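Long-range contact in dihydropteroate synthase (Burkholderia cenocepacia, PDB 2Y5S), which probably condenses para-aminobenzoate with 6-hydroxymethyl-7,8-dihydropterin diphosphate to give 7,8-dihydropteroate, a precursor of folates: residues W125-Q129 with G150-Q156. Residues are numbered along the deposited sequence.
Sequences WGFRQ and GEPQTMQ. With EDO (1,2-ethanediol), chain V.
Two loops that follow neighbouring strands of a TIM barrel meet here, joined chiefly by one tryptophan. Residues 125-128 form a type I' turn, closed by Arg-128 N to Trp-125 O (3.1 Å); Gly-126 and Phe-127 hold its positive-phi corners, the first easily adopted by a residue without a side chain. Trp-125 (chi1 m, chi2 108°), its side chain about 10 Å from bound 7,8-dihydropteroate, has a ring broad enough to cover Pro-152, whose CA lies 3.6 Å from the six-membered centroid (CH-pi, over the face), and to make an oblique Met-aromatic contact (Met-155 SD to five-membered centroid, 5.3 Å). Its NE1 donates to water 1, which bonds Met-155 O, 2.9 Å each. Gly-150 fits because a CB would clash with Gln-156 O and crowd Trp-125 CH2. Arg-128 is long enough to bond NE to Trp-125 O (3.1 Å) and, weakly, NH1 to Gly-150 O (3.4 Å), with Pro-152 CG over its guanidinium; 1,2-ethanediol O2, probably from the crystallisation liquor, accepts from Arg-128 NH1 (2.8 Å) and Gly-150 N (3.0 Å). The Gln-129 amide (chi1, chi2 both m) supplies NE2 to Pro-152 O (2.9 Å), their CA atoms 6.1 Å apart. An ST turn, Gln-156 N to Thr-154 OG1 (3.2 Å), shapes the opposing loop. The Asp-123 carboxylate, ending strand 120-123, accepts from Trp-125 N and Phe-127 N; Phe-127 packs among strand 142-146 and helices 132-136 and 165-182, the last also touched by Arg-128.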
ATOM      1  N   TRP B 125     -24.545  12.734  -6.286  1.00 18.14           N
ATOM      2  CA  TRP B 125     -24.976  13.872  -7.092  1.00 18.89           C
ATOM      3  C   TRP B 125     -24.626  15.238  -6.499  1.00 18.54           C
ATOM      4  O   TRP B 125     -25.006  16.258  -7.065  1.00 18.46           O
ATOM      5  CB  TRP B 125     -26.486  13.791  -7.404  1.00 19.55           C
ATOM      6  CG  TRP B 125     -26.779  12.918  -8.577  1.00 21.40           C
ATOM      7  CD1 TRP B 125     -27.348  11.698  -8.548  1.00 22.40           C
ATOM      8  CD2 TRP B 125     -26.497  13.199  -9.954  1.00 23.71           C
ATOM      9  NE1 TRP B 125     -27.427  11.178  -9.806  1.00 23.72           N
ATOM     10  CE2 TRP B 125     -26.917  12.087 -10.695  1.00 25.81           C
ATOM     11  CE3 TRP B 125     -25.908  14.276 -10.627  1.00 26.54           C
ATOM     12  CZ2 TRP B 125     -26.794  12.019 -12.090  1.00 27.89           C
ATOM     13  CZ3 TRP B 125     -25.787  14.216 -12.008  1.00 28.64           C
ATOM     14  CH2 TRP B 125     -26.222  13.090 -12.725  1.00 28.63           C
ATOM     15  N   GLY B 126     -23.912  15.260  -5.371  1.00 17.80           N
ATOM     16  CA  GLY B 126     -23.375  16.504  -4.823  1.00 17.82           C
ATOM     17  C   GLY B 126     -24.472  17.479  -4.418  1.00 19.07           C
ATOM     18  O   GLY B 126     -24.310  18.693  -4.519  1.00 19.26           O
ATOM     19  N   PHE B 127     -25.592  16.915  -3.981  1.00 19.48           N
ATOM     20  CA  PHE B 127     -26.761  17.649  -3.501  1.00 20.37           C
ATOM     21  C   PHE B 127     -27.428  18.448  -4.591  1.00 21.42           C
ATOM     22  O   PHE B 127     -28.069  19.475  -4.331  1.00 22.38           O
ATOM     23  CB  PHE B 127     -26.402  18.463  -2.232  1.00 20.15           C
ATOM     24  CG  PHE B 127     -25.828  17.596  -1.155  1.00 18.75           C
ATOM     25  CD1 PHE B 127     -26.657  16.824  -0.366  1.00 18.78           C
ATOM     26  CD2 PHE B 127     -24.461  17.463  -1.003  1.00 17.82           C
ATOM     27  CE1 PHE B 127     -26.137  15.976   0.584  1.00 17.79           C
ATOM     28  CE2 PHE B 127     -23.932  16.609  -0.061  1.00 19.00           C
ATOM     29  CZ  PHE B 127     -24.770  15.857   0.733  1.00 17.47           C
ATOM     30  N   ARG B 128     -27.327  17.933  -5.817  1.00 21.66           N
ATOM     31  CA  ARG B 128     -27.921  18.590  -6.962  1.00 22.48           C
ATOM     32  C   ARG B 128     -29.354  18.136  -7.241  1.00 22.72           C
ATOM     33  O   ARG B 128     -30.068  18.819  -7.964  1.00 24.01           O
ATOM     34  CB  ARG B 128     -27.062  18.398  -8.220  1.00 22.20           C
ATOM     35  CG  ARG B 128     -25.836  19.294  -8.260  1.00 22.83           C
ATOM     36  CD  ARG B 128     -25.078  19.111  -9.563  1.00 22.59           C
ATOM     37  NE  ARG B 128     -24.352  17.839  -9.615  1.00 21.48           N
ATOM     38  CZ  ARG B 128     -23.790  17.353 -10.718  1.00 24.64           C
ATOM     39  NH1 ARG B 128     -23.894  18.015 -11.878  1.00 23.34           N
ATOM     40  NH2 ARG B 128     -23.122  16.203 -10.667  1.00 24.06           N
ATOM     41  N   GLN B 129     -29.777  16.985  -6.719  1.00 21.27           N
ATOM     42  CA  GLN B 129     -31.129  16.519  -6.998  1.00 21.52           C
ATOM     43  C   GLN B 129     -32.106  17.488  -6.381  1.00 21.95           C
ATOM     44  O   GLN B 129     -31.854  18.005  -5.285  1.00 22.25           O
ATOM     45  CB  GLN B 129     -31.395  15.100  -6.489  1.00 21.12           C
ATOM     46  CG  GLN B 129     -30.652  14.006  -7.252  1.00 22.21           C
ATOM     47  CD  GLN B 129     -31.047  13.912  -8.707  1.00 23.30           C
ATOM     48  OE1 GLN B 129     -32.163  14.238  -9.076  1.00 24.10           O
ATOM     49  NE2 GLN B 129     -30.121  13.448  -9.543  1.00 24.28           N
ATOM     50  N   GLY B 150     -22.348  14.583 -15.137  1.00 31.32           N
ATOM     51  CA  GLY B 150     -23.649  14.143 -15.641  1.00 33.02           C
ATOM     52  C   GLY B 150     -24.723  15.179 -15.423  1.00 34.04           C
ATOM     53  O   GLY B 150     -24.510  16.143 -14.700  1.00 34.01           O
ATOM     54  N   GLU B 151     -25.872  15.006 -16.070  0.50 35.59           N
ATOM     55  CA  GLU B 151     -27.014  15.887 -15.837  0.50 36.29           C
ATOM     56  C   GLU B 151     -27.944  15.184 -14.844  0.50 35.87           C
ATOM     57  O   GLU B 151     -28.432  14.086 -15.126  0.50 35.81           O
ATOM     58  CB  GLU B 151     -27.738  16.217 -17.145  0.50 38.02           C
ATOM     59  CG  GLU B 151     -28.552  17.515 -17.102  0.50 39.04           C
ATOM     60  CD  GLU B 151     -27.776  18.697 -16.519  0.50 39.73           C
ATOM     61  OE1 GLU B 151     -26.577  18.547 -16.195  0.50 39.53           O
ATOM     62  OE2 GLU B 151     -28.374  19.781 -16.378  0.50 39.84           O
ATOM     63  N   PRO B 152     -28.170  15.804 -13.668  1.00 35.41           N
ATOM     64  CA  PRO B 152     -28.974  15.236 -12.570  1.00 35.45           C
ATOM     65  C   PRO B 152     -30.349  14.680 -12.957  1.00 37.16           C
ATOM     66  O   PRO B 152     -30.779  13.656 -12.409  1.00 36.75           O
ATOM     67  CB  PRO B 152     -29.168  16.432 -11.638  1.00 35.20           C
ATOM     68  CG  PRO B 152     -28.002  17.275 -11.869  1.00 34.56           C
ATOM     69  CD  PRO B 152     -27.678  17.148 -13.315  1.00 35.32           C
ATOM     70  N   GLN B 153     -31.021  15.357 -13.889  1.00 39.48           N
ATOM     71  CA  GLN B 153     -32.394  15.011 -14.264  1.00 41.47           C
ATOM     72  C   GLN B 153     -32.428  13.667 -14.980  1.00 42.91           C
ATOM     73  O   GLN B 153     -33.399  12.917 -14.858  1.00 43.98           O
ATOM     74  CB  GLN B 153     -33.022  16.112 -15.133  1.00 42.36           C
ATOM     75  CG  GLN B 153     -34.543  16.028 -15.197  1.00 43.78           C
ATOM     76  CD  GLN B 153     -35.181  17.084 -16.096  1.00 44.63           C
ATOM     77  OE1 GLN B 153     -35.133  18.284 -15.815  1.00 44.38           O
ATOM     78  NE2 GLN B 153     -35.805  16.632 -17.161  1.00 46.25           N
ATOM     79  N   THR B 154     -31.357  13.365 -15.710  1.00 43.89           N
ATOM     80  CA  THR B 154     -31.220  12.101 -16.434  1.00 45.27           C
ATOM     81  C   THR B 154     -30.967  10.913 -15.472  1.00 45.55           C
ATOM     82  O   THR B 154     -31.368   9.780 -15.762  1.00 46.28           O
ATOM     83  CB  THR B 154     -30.063  12.178 -17.491  1.00 45.48           C
ATOM     84  OG1 THR B 154     -28.794  12.363 -16.832  1.00 44.16           O
ATOM     85  CG2 THR B 154     -30.289  13.328 -18.475  1.00 46.19           C
ATOM     86  N   MET B 155     -30.316  11.183 -14.336  1.00 45.02           N
ATOM     87  CA  MET B 155     -29.872  10.138 -13.399  1.00 45.36           C
ATOM     88  C   MET B 155     -28.764   9.271 -14.008  1.00 45.20           C
ATOM     89  O   MET B 155     -28.513   8.157 -13.536  1.00 44.72           O
ATOM     90  CB  MET B 155     -31.035   9.234 -12.947  1.00 46.50           C
ATOM     91  CG  MET B 155     -32.256   9.968 -12.421  1.00 48.94           C
ATOM     92  SD  MET B 155     -31.932  10.752 -10.843  1.00 51.39           S
ATOM     93  CE  MET B 155     -33.401  11.764 -10.689  1.00 51.71           C
ATOM     94  N   GLN B 156     -28.106   9.793 -15.047  1.00 45.66           N
ATOM     95  CA  GLN B 156     -27.064   9.070 -15.763  1.00 46.05           C
ATOM     96  C   GLN B 156     -25.733   9.812 -15.706  1.00 44.84           C
ATOM     97  O   GLN B 156     -25.677  11.041 -15.847  1.00 44.65           O
ATOM     98  CB  GLN B 156     -27.454   8.867 -17.225  1.00 47.54           C
ATOM     99  CG  GLN B 156     -28.742   8.065 -17.407  1.00 50.19           C
ATOM    100  CD  GLN B 156     -29.022   7.699 -18.859  1.00 52.68           C
ATOM    101  OE1 GLN B 156     -28.110   7.379 -19.623  1.00 54.60           O
ATOM    102  NE2 GLN B 156     -30.290   7.738 -19.240  1.00 55.27           N
TER
HETATM  103  C1  EDO V1299     -20.856  19.361 -13.745  1.00 40.46           C
HETATM  104  O1  EDO V1299     -19.685  19.552 -14.542  1.00 42.64           O
HETATM  105  C2  EDO V1299     -20.853  17.921 -13.260  1.00 38.63           C
HETATM  106  O2  EDO V1299     -21.972  17.233 -13.816  1.00 35.50           O
HETATM  107  O   HOH W   1     -27.981   8.457 -10.727  1.00 21.94           O